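Local coordinates for thioesterase (Streptomyces coelicolor, PDB 3QMW), which is a thioesterase of the prodiginine biosynthetic pathway, named RedJ, that probably hydrolyses thioester-linked substrates, at residues 65-70 with 182-187; 78-83 with 118-123; 111-116 with 189-194; 129-134 with 220-225. All blocks are in the same frame, centred on the assembly; numbering follows the deposited sequence.

Contact 1. Residues 65-70 with 182-187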
loop_
_atom_site.group_PDB
_atom_site.type_symbol
_atom_site.label_atom_id
_atom_site.label_comp_id
_atom_site.label_asym_id
_atom_site.label_seq_id
_atom_site.Cartn_x
_atom_site.Cartn_y
_atom_site.Cartn_z
ATOM N N PRO D 65 3.277 20.144 -21.296
ATOM C CA PRO D 65 4.268 21.026 -21.898
ATOM C C PRO D 65 4.412 22.293 -21.077
ATOM O O PRO D 65 3.417 22.804 -20.570
ATOM C CB PRO D 65 3.680 21.328 -23.271
ATOM C CG PRO D 65 2.214 21.260 -23.058
ATOM C CD PRO D 65 1.979 20.229 -21.984
ATOM N N GLY D 66 5.648 22.774 -20.954
ATOM C CA GLY D 66 5.961 23.989 -20.198
ATOM C C GLY D 66 6.778 23.738 -18.942
ATOM O O GLY D 66 6.884 24.615 -18.085
ATOM N N ARG D 67 7.366 22.547 -18.822
ATOM C CA ARG D 67 8.077 22.169 -17.609
ATOM C C ARG D 67 8.977 21.001 -17.894
ATOM O O ARG D 67 8.826 20.344 -18.912
ATOM C CB ARG D 67 7.083 21.793 -16.509
ATOM C CG ARG D 67 6.314 20.502 -16.775
ATOM C CD ARG D 67 4.951 20.557 -16.135
ATOM N NE ARG D 67 4.012 21.387 -16.891
ATOM C CZ ARG D 67 2.849 21.836 -16.422
ATOM N NH1 ARG D 67 2.074 22.591 -17.202
ATOM N NH2 ARG D 67 2.458 21.557 -15.175
ATOM N N GLY D 68 9.896 20.732 -16.977
ATOM C CA GLY D 68 10.905 19.695 -17.181
ATOM C C GLY D 68 11.671 19.938 -18.469
ATOM O O GLY D 68 12.088 21.065 -18.748
ATOM N N LEU D 69 11.819 18.889 -19.274
ATOM C CA LEU D 69 12.519 18.987 -20.546
ATOM C C LEU D 69 11.624 19.605 -21.628
ATOM O O LEU D 69 11.953 19.575 -22.815
ATOM C CB LEU D 69 12.995 17.597 -20.987
ATOM C CG LEU D 69 13.989 16.894 -20.058
ATOM C CD1 LEU D 69 14.251 15.474 -20.560
ATOM C CD2 LEU D 69 15.286 17.683 -19.949
ATOM N N ARG D 70 10.489 20.152 -21.210
ATOM C CA ARG D 70 9.539 20.778 -22.108
ATOM C C ARG D 70 9.320 22.201 -21.653
ATOM O O ARG D 70 8.224 22.747 -21.773
ATOM C CB ARG D 70 8.212 20.027 -22.079
ATOM C CG ARG D 70 8.345 18.528 -22.180
ATOM C CD ARG D 70 6.983 17.899 -22.231
ATOM N NE ARG D 70 6.274 18.289 -23.439
ATOM C CZ ARG D 70 5.025 17.948 -23.724
ATOM N NH1 ARG D 70 4.476 18.366 -24.853
ATOM N NH2 ARG D 70 4.321 17.196 -22.890
ATOM N N ARG D 182 0.127 29.459 -13.472
ATOM C CA ARG D 182 -0.949 30.319 -14.000
ATOM C C ARG D 182 -1.674 29.670 -15.175
ATOM O O ARG D 182 -2.894 29.730 -15.257
ATOM C CB ARG D 182 -0.401 31.679 -14.453
ATOM C CG ARG D 182 -0.031 32.654 -13.335
ATOM C CD ARG D 182 0.436 33.979 -13.916
ATOM N NE ARG D 182 1.158 34.807 -12.950
ATOM C CZ ARG D 182 0.589 35.526 -11.982
ATOM N NH1 ARG D 182 -0.732 35.526 -11.805
ATOM N NH2 ARG D 182 1.344 36.250 -11.166
ATOM N N ALA D 183 -0.928 29.053 -16.083
ATOM C CA ALA D 183 -1.539 28.372 -17.219
ATOM C C ALA D 183 -2.279 27.098 -16.781
ATOM O O ALA D 183 -3.315 26.747 -17.352
ATOM C CB ALA D 183 -0.496 28.059 -18.275
ATOM N N ASP D 184 -1.756 26.407 -15.767
ATOM C CA ASP D 184 -2.466 25.260 -15.181
ATOM C C ASP D 184 -3.754 25.695 -14.475
ATOM O O ASP D 184 -4.800 25.084 -14.663
ATOM C CB ASP D 184 -1.580 24.501 -14.176
ATOM C CG ASP D 184 -0.549 23.588 -14.840
ATOM O OD1 ASP D 184 -0.589 23.378 -16.074
ATOM O OD2 ASP D 184 0.322 23.070 -14.105
ATOM N N LEU D 185 -3.672 26.737 -13.652
ATOM C CA LEU D 185 -4.838 27.193 -12.887
ATOM C C LEU D 185 -5.950 27.783 -13.764
ATOM O O LEU D 185 -7.119 27.792 -13.379
ATOM C CB LEU D 185 -4.445 28.219 -11.818
ATOM C CG LEU D 185 -4.105 27.742 -10.403
ATOM C CD1 LEU D 185 -3.808 28.953 -9.545
ATOM C CD2 LEU D 185 -5.240 26.937 -9.777
ATOM N N ARG D 186 -5.584 28.291 -14.931
ATOM C CA ARG D 186 -6.550 28.929 -15.813
ATOM C C ARG D 186 -7.469 27.898 -16.454
ATOM O O ARG D 186 -8.649 28.159 -16.669
ATOM C CB ARG D 186 -5.839 29.745 -16.895
ATOM C CG ARG D 186 -6.784 30.230 -17.977
ATOM C CD ARG D 186 -6.352 31.521 -18.617
ATOM N NE ARG D 186 -7.062 31.698 -19.878
ATOM C CZ ARG D 186 -7.428 32.863 -20.394
ATOM N NH1 ARG D 186 -8.071 32.879 -21.560
ATOM N NH2 ARG D 186 -7.167 34.006 -19.757
ATOM N N ALA D 187 -6.932 26.723 -16.760
ATOM C CA ALA D 187 -7.762 25.651 -17.277
ATOM C C ALA D 187 -8.767 25.151 -16.231
ATOM O O ALA D 187 -9.701 24.451 -16.583
ATOM C CB ALA D 187 -6.906 24.520 -17.766
#
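A single buried ion pair, Arg67 with Asp184, makes up the whole of this contact and spans an otherwise wide separation between a loop and a helix. Arg67 NH2 donates to Asp184 OD2 at 2.8 Å, meeting the syn lone pair of that oxygen nearly within the guanidinium plane. The side chains come from opposite directions, and the guanidinium and carboxylate planes lie 29° apart, close to coplanar. Arg67 NH1 is placed to pair with Asp184 OD1 as a second arm, although its position is less certain. Arg67 already leaves the backbone on the helix side, and the bend at chi3 (77°) sets the guanidinium edge against the carboxylate. A G1 beta bulge sets Gly66 and Arg67 against Arg70: Gly66 N bonds Arg70 O at 2.7 Å and Arg70 N bonds Arg67 O at 2.8 Å, and these bonds close the turn on which Arg67 sits. In this alpha/beta hydrolase fold, the pair joins the loop after strand 57-61 to helix 178-189. Nearby, Arg70 makes a cation-pi contact with Trp11 of the second subunit. A methionine in place of Arg67 would probably leave the buried Asp184 carboxylate without its countercharge. Mutual neutralisation is likely to make both charges tolerable here, while Gly40 N gives Asp184 OD2 a second donor and Gly41 O gives Arg67 NH2 a second acceptor.

Contact 2. Residues 78-83 with 118-123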
loop_
_atom_site.group_PDB
_atom_site.type_symbol
_atom_site.label_atom_id
_atom_site.label_comp_id
_atom_site.label_asym_id
_atom_site.label_seq_id
_atom_site.Cartn_x
_atom_site.Cartn_y
_atom_site.Cartn_z
ATOM N N THR D 78 -6.243 26.145 -21.585
ATOM C CA THR D 78 -7.607 25.707 -21.900
ATOM C C THR D 78 -7.710 24.182 -21.769
ATOM O O THR D 78 -6.874 23.436 -22.309
ATOM C CB THR D 78 -8.036 26.152 -23.331
ATOM O OG1 THR D 78 -7.825 27.561 -23.484
ATOM C CG2 THR D 78 -9.515 25.841 -23.590
ATOM N N MET D 79 -8.750 23.722 -21.071
ATOM C CA MET D 79 -8.816 22.333 -20.614
ATOM C C MET D 79 -9.007 21.289 -21.723
ATOM O O MET D 79 -8.339 20.253 -21.695
ATOM C CB MET D 79 -9.907 22.174 -19.547
ATOM C CG MET D 79 -9.945 20.796 -18.863
ATOM S SD MET D 79 -8.426 20.290 -18.009
ATOM C CE MET D 79 -8.315 21.554 -16.742
ATOM N N GLU D 80 -9.903 21.537 -22.683
ATOM C CA GLU D 80 -10.214 20.508 -23.698
ATOM C C GLU D 80 -9.158 20.308 -24.797
ATOM O O GLU D 80 -8.892 19.169 -25.185
ATOM C CB GLU D 80 -11.596 20.709 -24.336
ATOM C CG GLU D 80 -12.237 19.361 -24.739
ATOM C CD GLU D 80 -13.238 19.469 -25.887
ATOM O OE1 GLU D 80 -12.852 19.948 -26.982
ATOM O OE2 GLU D 80 -14.409 19.054 -25.691
ATOM N N PRO D 81 -8.573 21.398 -25.330
ATOM C CA PRO D 81 -7.408 21.132 -26.189
ATOM C C PRO D 81 -6.337 20.307 -25.456
ATOM O O PRO D 81 -5.754 19.384 -26.037
ATOM C CB PRO D 81 -6.879 22.538 -26.542
ATOM C CG PRO D 81 -7.694 23.516 -25.734
ATOM C CD PRO D 81 -8.974 22.815 -25.369
ATOM N N LEU D 82 -6.103 20.633 -24.187
ATOM C CA LEU D 82 -5.148 19.888 -23.366
ATOM C C LEU D 82 -5.555 18.427 -23.254
ATOM O O LEU D 82 -4.767 17.525 -23.565
ATOM C CB LEU D 82 -5.041 20.514 -21.972
ATOM C CG LEU D 82 -3.982 19.950 -21.027
ATOM C CD1 LEU D 82 -2.633 19.855 -21.708
ATOM C CD2 LEU D 82 -3.909 20.812 -19.780
ATOM N N ALA D 83 -6.793 18.203 -22.825
ATOM C CA ALA D 83 -7.346 16.852 -22.748
ATOM C C ALA D 83 -7.239 16.113 -24.088
ATOM O O ALA D 83 -6.907 14.929 -24.119
ATOM C CB ALA D 83 -8.787 16.898 -22.275
ATOM N N LEU D 118 -11.731 10.083 -24.459
ATOM C CA LEU D 118 -11.430 8.754 -24.995
ATOM C C LEU D 118 -12.714 7.931 -25.238
ATOM O O LEU D 118 -12.726 7.021 -26.076
ATOM C CB LEU D 118 -10.467 8.004 -24.068
ATOM C CG LEU D 118 -9.040 8.571 -24.017
ATOM C CD1 LEU D 118 -8.319 8.084 -22.767
ATOM C CD2 LEU D 118 -8.245 8.209 -25.265
ATOM N N ARG D 119 -13.785 8.249 -24.507
ATOM C CA ARG D 119 -15.102 7.637 -24.745
ATOM C C ARG D 119 -15.669 8.097 -26.080
ATOM O O ARG D 119 -16.027 7.265 -26.918
ATOM C CB ARG D 119 -16.103 7.968 -23.625
ATOM C CG ARG D 119 -17.524 7.430 -23.860
ATOM C CD ARG D 119 -18.377 7.498 -22.603
ATOM N NE ARG D 119 -18.691 8.871 -22.207
ATOM C CZ ARG D 119 -19.548 9.210 -21.237
ATOM N NH1 ARG D 119 -20.206 8.284 -20.543
ATOM N NH2 ARG D 119 -19.759 10.494 -20.961
ATOM N N ARG D 120 -15.736 9.413 -26.277
ATOM C CA ARG D 120 -16.232 9.987 -27.535
ATOM C C ARG D 120 -15.515 9.406 -28.759
ATOM O O ARG D 120 -16.140 9.162 -29.789
ATOM C CB ARG D 120 -16.103 11.518 -27.545
ATOM C CG ARG D 120 -16.818 12.237 -26.390
ATOM C CD ARG D 120 -17.240 13.670 -26.766
ATOM N NE ARG D 120 -16.217 14.386 -27.539
ATOM C CZ ARG D 120 -15.266 15.174 -27.031
ATOM N NH1 ARG D 120 -14.396 15.766 -27.846
ATOM N NH2 ARG D 120 -15.173 15.379 -25.719
ATOM N N ARG D 121 -14.210 9.179 -28.635
ATOM C CA ARG D 121 -13.416 8.604 -29.716
ATOM C C ARG D 121 -13.567 7.090 -29.776
ATOM O O ARG D 121 -13.024 6.441 -30.670
ATOM C CB ARG D 121 -11.941 8.961 -29.536
ATOM C CG ARG D 121 -11.629 10.453 -29.610
ATOM C CD ARG D 121 -10.128 10.659 -29.621
ATOM N NE ARG D 121 -9.718 12.053 -29.421
ATOM C CZ ARG D 121 -8.455 12.487 -29.497
ATOM N NH1 ARG D 121 -7.463 11.644 -29.779
ATOM N NH2 ARG D 121 -8.181 13.771 -29.295
ATOM N N GLY D 122 -14.293 6.529 -28.814
ATOM C CA GLY D 122 -14.533 5.100 -28.763
ATOM C C GLY D 122 -13.284 4.304 -28.460
ATOM O O GLY D 122 -13.104 3.211 -28.989
ATOM N N ALA D 123 -12.422 4.849 -27.606
ATOM C CA ALA D 123 -11.201 4.160 -27.187
ATOM C C ALA D 123 -11.520 3.151 -26.085
ATOM O O ALA D 123 -12.447 3.382 -25.307
ATOM C CB ALA D 123 -10.184 5.165 -26.691
#
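Glu80 and Arg120 reach toward each other from opposite directions across the protein surface, and their charged ends are the point where the two segments meet. The salt bridge is long: Glu80 OE2 stands 3.8 Å from Arg120 NH2 and 3.9 Å from Arg120 NH1, so the carboxylate oxygen addresses both terminal nitrogens without a hydrogen bond to either. The planes of the two groups are inclined by 31°, and the oxygen approaches the guanidinium obliquely. Glu80, extended beyond CG, carries its carboxylate out to the guanidinium, which a bend at chi3 (-41°) of Arg120 turns to it. Glu84, one turn further along, adds a weak long ion pair to Arg120, and its carboxylate lies close to that of Glu80, which probably makes the arginine's charge welcome there. Behind these ends stand two neighbouring helices of the alpha/beta hydrolase fold, 79-91 and 106-120, packed through Met79 and Ala83 against Glu113 and through Ala83 against Val114. Arg120 sits in the last turn of its helix, which closes in a Schellman motif: Ala123 N bonds Leu118 O at 2.7 Å, Gly122 N bonds Arg119 O, and Gly122 takes the positive phi. Beside it, Arg121 forms salt bridges with Asp88 and Glu91 of helix 79-91.

Contact 3. Residues 111-116 with 189-194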
loop_
_atom_site.group_PDB
_atom_site.type_symbol
_atom_site.label_atom_id
_atom_site.label_comp_id
_atom_site.label_asym_id
_atom_site.label_seq_id
_atom_site.Cartn_x
_atom_site.Cartn_y
_atom_site.Cartn_z
ATOM N N ALA D 111 -7.990 14.477 -15.507
ATOM C CA ALA D 111 -8.201 13.030 -15.641
ATOM C C ALA D 111 -9.598 12.704 -16.188
ATOM O O ALA D 111 -9.748 11.967 -17.173
ATOM C CB ALA D 111 -8.010 12.360 -14.294
ATOM N N TYR D 112 -10.606 13.272 -15.533
ATOM C CA TYR D 112 -12.008 13.118 -15.918
ATOM C C TYR D 112 -12.234 13.519 -17.380
ATOM O O TYR D 112 -12.792 12.751 -18.168
ATOM C CB TYR D 112 -12.874 13.947 -14.955
ATOM C CG TYR D 112 -14.315 14.153 -15.358
ATOM C CD1 TYR D 112 -15.146 13.074 -15.654
ATOM C CD2 TYR D 112 -14.860 15.435 -15.410
ATOM C CE1 TYR D 112 -16.481 13.271 -16.011
ATOM C CE2 TYR D 112 -16.180 15.640 -15.763
ATOM C CZ TYR D 112 -16.985 14.557 -16.060
ATOM O OH TYR D 112 -18.293 14.772 -16.416
ATOM N N GLU D 113 -11.768 14.712 -17.740
ATOM C CA GLU D 113 -11.906 15.210 -19.106
ATOM C C GLU D 113 -11.258 14.319 -20.157
ATOM O O GLU D 113 -11.864 14.068 -21.191
ATOM C CB GLU D 113 -11.357 16.619 -19.210
ATOM C CG GLU D 113 -12.250 17.644 -18.536
ATOM C CD GLU D 113 -13.496 17.956 -19.337
ATOM O OE1 GLU D 113 -13.410 18.063 -20.586
ATOM O OE2 GLU D 113 -14.565 18.105 -18.708
ATOM N N VAL D 114 -10.047 13.840 -19.910
ATOM C CA VAL D 114 -9.425 12.871 -20.824
ATOM C C VAL D 114 -10.229 11.556 -20.896
ATOM O O VAL D 114 -10.271 10.901 -21.947
ATOM C CB VAL D 114 -7.962 12.543 -20.421
ATOM C CG1 VAL D 114 -7.467 11.282 -21.146
ATOM C CG2 VAL D 114 -7.046 13.738 -20.696
ATOM N N ALA D 115 -10.852 11.172 -19.778
ATOM C CA ALA D 115 -11.688 9.971 -19.736
ATOM C C ALA D 115 -12.839 10.106 -20.724
ATOM O O ALA D 115 -13.020 9.270 -21.612
ATOM C CB ALA D 115 -12.218 9.741 -18.332
ATOM N N CYS D 116 -13.599 11.181 -20.567
ATOM C CA CYS D 116 -14.666 11.518 -21.496
ATOM C C CYS D 116 -14.188 11.518 -22.952
ATOM O O CYS D 116 -14.784 10.874 -23.810
ATOM C CB CYS D 116 -15.243 12.886 -21.137
ATOM S SG CYS D 116 -15.965 12.941 -19.463
ATOM N N GLU D 189 -10.367 27.311 -13.911
ATOM C CA GLU D 189 -11.239 28.396 -13.458
ATOM C C GLU D 189 -12.036 29.035 -14.596
ATOM O O GLU D 189 -13.043 29.703 -14.354
ATOM C CB GLU D 189 -10.388 29.427 -12.723
ATOM C CG GLU D 189 -9.608 28.814 -11.544
ATOM C CD GLU D 189 -8.579 29.758 -10.932
ATOM O OE1 GLU D 189 -8.097 30.672 -11.631
ATOM O OE2 GLU D 189 -8.247 29.593 -9.738
ATOM N N ARG D 190 -11.557 28.834 -15.824
ATOM C CA ARG D 190 -12.272 29.171 -17.059
ATOM C C ARG D 190 -13.043 27.953 -17.556
ATOM O O ARG D 190 -13.729 28.009 -18.576
ATOM C CB ARG D 190 -11.286 29.599 -18.159
ATOM C CG ARG D 190 -10.311 30.719 -17.777
ATOM C CD ARG D 190 -11.003 32.047 -17.508
ATOM N NE ARG D 190 -11.731 32.540 -18.677
ATOM C CZ ARG D 190 -12.518 33.616 -18.682
ATOM N NH1 ARG D 190 -12.689 34.346 -17.578
ATOM N NH2 ARG D 190 -13.141 33.970 -19.804
ATOM N N TYR D 191 -12.884 26.835 -16.857
ATOM C CA TYR D 191 -13.663 25.630 -17.117
ATOM C C TYR D 191 -15.046 25.844 -16.545
ATOM O O TYR D 191 -15.187 26.340 -15.425
ATOM C CB TYR D 191 -12.993 24.436 -16.431
ATOM C CG TYR D 191 -13.700 23.099 -16.552
ATOM C CD1 TYR D 191 -13.476 22.268 -17.646
ATOM C CD2 TYR D 191 -14.547 22.644 -15.543
ATOM C CE1 TYR D 191 -14.099 21.041 -17.751
ATOM C CE2 TYR D 191 -15.176 21.415 -15.635
ATOM C CZ TYR D 191 -14.949 20.619 -16.740
ATOM O OH TYR D 191 -15.570 19.398 -16.820
ATOM N N ASP D 192 -16.064 25.504 -17.326
ATOM C CA ASP D 192 -17.409 25.342 -16.782
ATOM C C ASP D 192 -17.987 24.071 -17.376
ATOM O O ASP D 192 -17.864 23.826 -18.572
ATOM C CB ASP D 192 -18.304 26.561 -17.057
ATOM C CG ASP D 192 -19.273 26.846 -15.905
ATOM O OD1 ASP D 192 -18.807 27.187 -14.801
ATOM O OD2 ASP D 192 -20.507 26.734 -16.105
ATOM N N TRP D 193 -18.603 23.260 -16.523
ATOM C CA TRP D 193 -18.962 21.898 -16.892
ATOM C C TRP D 193 -20.132 21.830 -17.884
ATOM O O TRP D 193 -21.287 22.005 -17.502
ATOM C CB TRP D 193 -19.253 21.075 -15.634
ATOM C CG TRP D 193 -19.664 19.677 -15.909
ATOM C CD1 TRP D 193 -18.881 18.668 -16.385
ATOM C CD2 TRP D 193 -20.970 19.125 -15.728
ATOM N NE1 TRP D 193 -19.621 17.514 -16.512
ATOM C CE2 TRP D 193 -20.909 17.770 -16.119
ATOM C CE3 TRP D 193 -22.189 19.647 -15.274
ATOM C CZ2 TRP D 193 -22.020 16.923 -16.066
ATOM C CZ3 TRP D 193 -23.296 18.804 -15.221
ATOM C CH2 TRP D 193 -23.203 17.457 -15.614
ATOM N N HIS D 194 -19.790 21.599 -19.156
ATOM C CA HIS D 194 -20.729 21.177 -20.201
ATOM C C HIS D 194 -21.457 19.921 -19.734
ATOM O O HIS D 194 -20.832 18.866 -19.621
ATOM C CB HIS D 194 -19.981 20.817 -21.506
ATOM C CG HIS D 194 -19.637 21.994 -22.371
ATOM N ND1 HIS D 194 -18.401 22.610 -22.338
ATOM C CD2 HIS D 194 -20.355 22.649 -23.318
ATOM C CE1 HIS D 194 -18.378 23.599 -23.216
ATOM N NE2 HIS D 194 -19.553 23.646 -23.820
#
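Tyr191 OH donates a very short hydrogen bond, 2.5 Å, to Glu113 OE2, and a second polar link follows where Trp193 NE1 donates to Tyr112 OH at 3.0 Å. Together they fasten the loop that follows helix 178-189 to helix 106-120, the helix that leaves the probable nucleophile elbow of this alpha/beta hydrolase fold. The carboxylate of Glu113 comes to the edge of the Tyr191 ring, near its plane, but is itself turned 77° from it. Glu113 folds at chi2 (-75°), which brings its carboxylate to the phenol instead of letting it run straight out from the helix. The indole bond is somewhat bent, with an N-H...O angle of 149°, and the hydroxyl is tilted out of the indole plane. Two consecutive helix residues thus each receive one hydroxyl or N-H from residues two apart in the loop, and the buried Glu113 carboxylate is met by a neutral donor, with Arg196 adding only a weak, long ion pair. Tyr112 also packs on Pro137 and Leu199. The ring of Tyr225 meets Trp193 edge-to-face and also touches Tyr112. Tyr112 crosses both loop aromatics at about a right angle. Its CE2 lies 4.0 Å from Tyr191 OH and 4.1 Å from Trp193 CD1, setting one ring carbon beside the two loop residues that supply the donors.

Contact 4. Residues 129-134 with 220-225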
loop_
_atom_site.group_PDB
_atom_site.type_symbol
_atom_site.label_atom_id
_atom_site.label_comp_id
_atom_site.label_asym_id
_atom_site.label_seq_id
_atom_site.Cartn_x
_atom_site.Cartn_y
_atom_site.Cartn_z
ATOM N N LEU D 129 -10.880 4.997 -12.088
ATOM C CA LEU D 129 -10.586 6.422 -12.063
ATOM C C LEU D 129 -10.352 6.885 -10.627
ATOM O O LEU D 129 -11.249 6.816 -9.797
ATOM C CB LEU D 129 -11.741 7.223 -12.694
ATOM C CG LEU D 129 -11.675 8.757 -12.595
ATOM C CD1 LEU D 129 -10.444 9.295 -13.302
ATOM C CD2 LEU D 129 -12.924 9.378 -13.168
ATOM N N PHE D 130 -9.142 7.368 -10.354
ATOM C CA PHE D 130 -8.785 7.902 -9.040
ATOM C C PHE D 130 -8.601 9.407 -9.105
ATOM O O PHE D 130 -7.933 9.921 -10.002
ATOM C CB PHE D 130 -7.485 7.272 -8.548
ATOM C CG PHE D 130 -7.471 5.787 -8.635
ATOM C CD1 PHE D 130 -8.011 5.015 -7.612
ATOM C CD2 PHE D 130 -6.924 5.155 -9.733
ATOM C CE1 PHE D 130 -7.998 3.643 -7.689
ATOM C CE2 PHE D 130 -6.904 3.775 -9.818
ATOM C CZ PHE D 130 -7.434 3.018 -8.800
ATOM N N VAL D 131 -9.186 10.108 -8.144
ATOM C CA VAL D 131 -9.051 11.552 -8.069
ATOM C C VAL D 131 -8.879 11.963 -6.620
ATOM O O VAL D 131 -9.716 11.639 -5.786
ATOM C CB VAL D 131 -10.287 12.300 -8.671
ATOM C CG1 VAL D 131 -10.687 11.716 -10.022
ATOM C CG2 VAL D 131 -11.473 12.296 -7.699
ATOM N N SER D 132 -7.798 12.675 -6.321
ATOM C CA SER D 132 -7.572 13.153 -4.969
ATOM C C SER D 132 -7.552 14.673 -4.925
ATOM O O SER D 132 -7.235 15.318 -5.917
ATOM C CB SER D 132 -6.271 12.579 -4.413
ATOM O OG SER D 132 -5.177 12.875 -5.255
ATOM N N GLY D 133 -7.920 15.229 -3.773
ATOM C CA GLY D 133 -7.925 16.668 -3.551
ATOM C C GLY D 133 -8.626 17.484 -4.623
ATOM O O GLY D 133 -8.205 18.596 -4.925
ATOM N N SER D 134 -9.695 16.947 -5.199
ATOM C CA SER D 134 -10.433 17.652 -6.254
ATOM C C SER D 134 -11.939 17.634 -6.016
ATOM O O SER D 134 -12.526 16.582 -5.769
ATOM C CB SER D 134 -10.122 17.034 -7.620
ATOM O OG SER D 134 -10.857 17.672 -8.650
ATOM N N GLU D 220 -17.645 14.206 -2.365
ATOM C CA GLU D 220 -18.865 13.420 -2.460
ATOM C C GLU D 220 -19.594 13.704 -3.767
ATOM O O GLU D 220 -20.187 12.801 -4.350
ATOM C CB GLU D 220 -19.794 13.729 -1.283
ATOM C CG GLU D 220 -21.077 12.858 -1.213
ATOM C CD GLU D 220 -20.797 11.391 -0.898
ATOM O OE1 GLU D 220 -19.807 11.102 -0.184
ATOM O OE2 GLU D 220 -21.571 10.525 -1.356
ATOM N N ALA D 221 -19.541 14.953 -4.227
ATOM C CA ALA D 221 -20.238 15.380 -5.451
ATOM C C ALA D 221 -19.814 14.655 -6.745
ATOM O O ALA D 221 -20.479 14.786 -7.766
ATOM C CB ALA D 221 -20.111 16.903 -5.620
ATOM N N TRP D 222 -18.721 13.897 -6.706
ATOM C CA TRP D 222 -18.295 13.072 -7.845
ATOM C C TRP D 222 -19.192 11.855 -8.087
ATOM O O TRP D 222 -19.130 11.244 -9.157
ATOM C CB TRP D 222 -16.867 12.544 -7.628
ATOM C CG TRP D 222 -15.776 13.519 -7.911
ATOM C CD1 TRP D 222 -15.210 14.398 -7.031
ATOM C CD2 TRP D 222 -15.086 13.697 -9.156
ATOM N NE1 TRP D 222 -14.218 15.111 -7.652
ATOM C CE2 TRP D 222 -14.126 14.704 -8.958
ATOM C CE3 TRP D 222 -15.194 13.103 -10.418
ATOM C CZ2 TRP D 222 -13.282 15.138 -9.976
ATOM C CZ3 TRP D 222 -14.351 13.533 -11.430
ATOM C CH2 TRP D 222 -13.413 14.541 -11.204
ATOM N N ARG D 223 -19.984 11.481 -7.081
ATOM C CA ARG D 223 -20.703 10.201 -7.092
ATOM C C ARG D 223 -21.535 10.010 -8.361
ATOM O O ARG D 223 -21.354 9.006 -9.066
ATOM C CB ARG D 223 -21.575 10.053 -5.829
ATOM C CG ARG D 223 -22.451 8.790 -5.779
ATOM C CD ARG D 223 -23.307 8.757 -4.515
ATOM N NE ARG D 223 -22.483 8.773 -3.303
ATOM C CZ ARG D 223 -21.844 7.718 -2.796
ATOM N NH1 ARG D 223 -21.910 6.521 -3.377
ATOM N NH2 ARG D 223 -21.123 7.862 -1.691
ATOM N N PRO D 224 -22.424 10.981 -8.675
ATOM C CA PRO D 224 -23.262 10.845 -9.864
ATOM C C PRO D 224 -22.514 10.998 -11.191
ATOM O O PRO D 224 -23.145 10.891 -12.237
ATOM C CB PRO D 224 -24.287 11.972 -9.698
ATOM C CG PRO D 224 -23.570 13.006 -8.924
ATOM C CD PRO D 224 -22.703 12.245 -7.963
ATOM N N TYR D 225 -21.200 11.240 -11.153
ATOM C CA TYR D 225 -20.388 11.324 -12.378
ATOM C C TYR D 225 -20.040 9.960 -12.962
ATOM O O TYR D 225 -19.420 9.890 -14.022
ATOM C CB TYR D 225 -19.114 12.150 -12.153
ATOM C CG TYR D 225 -19.374 13.628 -12.221
ATOM C CD1 TYR D 225 -19.770 14.339 -11.095
ATOM C CD2 TYR D 225 -19.256 14.315 -13.426
ATOM C CE1 TYR D 225 -20.033 15.708 -11.164
ATOM C CE2 TYR D 225 -19.509 15.685 -13.508
ATOM C CZ TYR D 225 -19.902 16.372 -12.376
ATOM O OH TYR D 225 -20.165 17.715 -12.447
#
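Val131 lays a methyl group on the indole of Trp222: CG2 stands 4.0 Å from the centroid of the five-membered ring, 18° off the ring normal, in a CH-pi contact. Its chi1 of -47° leaves CG2 between the backbone N and the carbonyl carbon, where it lies over the indole. The other methyl reaches the rim of the six-membered ring, with Val131 CG1 4.1 Å from Trp222 CH2. Ser132 points the opposite way, and its OG bonds His104. These residues belong to strand 129-132, an inner strand of the parallel sheet of the alpha/beta hydrolase fold, flanked by strands 99-104 and 203-208. Gly133, with positive phi, then turns the chain as it leaves the strand. Ser134 follows with its carbonyl at the indole edge, where Trp222 NE1 donates to Ser134 O at 2.9 Å; the bond is fairly straight (155°), yet the donor sits well above the carbonyl plane. Ser134 OG rests 3.7 Å from Trp222 CZ2 and is hydrogen-bonded to Tyr140; this side chain lies near the presumed Ser-His-Asp triad without touching it. A leucine at Trp222 would probably leave Ser134 O without this donor and open a gap over Val131. On the far segment, a type I turn from Glu220 to Arg223 presents the indole.

Overall arrangement
Contacts 1, 3 and 4 are buried, whereas contact 2 lies on the surface, and the chemistry follows this division. Contact 2 settles for a long ion pair; contact 1 closes a short, buried one beside the second subunit. In contact 3 the donors go to side chains, a carboxylate and a phenol, while contact 4 sets one indole with a face on a strand valine and its N-H on a backbone carbonyl. Contacts 2 and 3 touch and share helix 106-120, with centres about 9 Å apart. Contacts 3 and 4 touch through their aromatic side chains. The loop of contact 3 follows directly on helix 178-189 of contact 1, whose centre lies about 23 Å from that of contact 4.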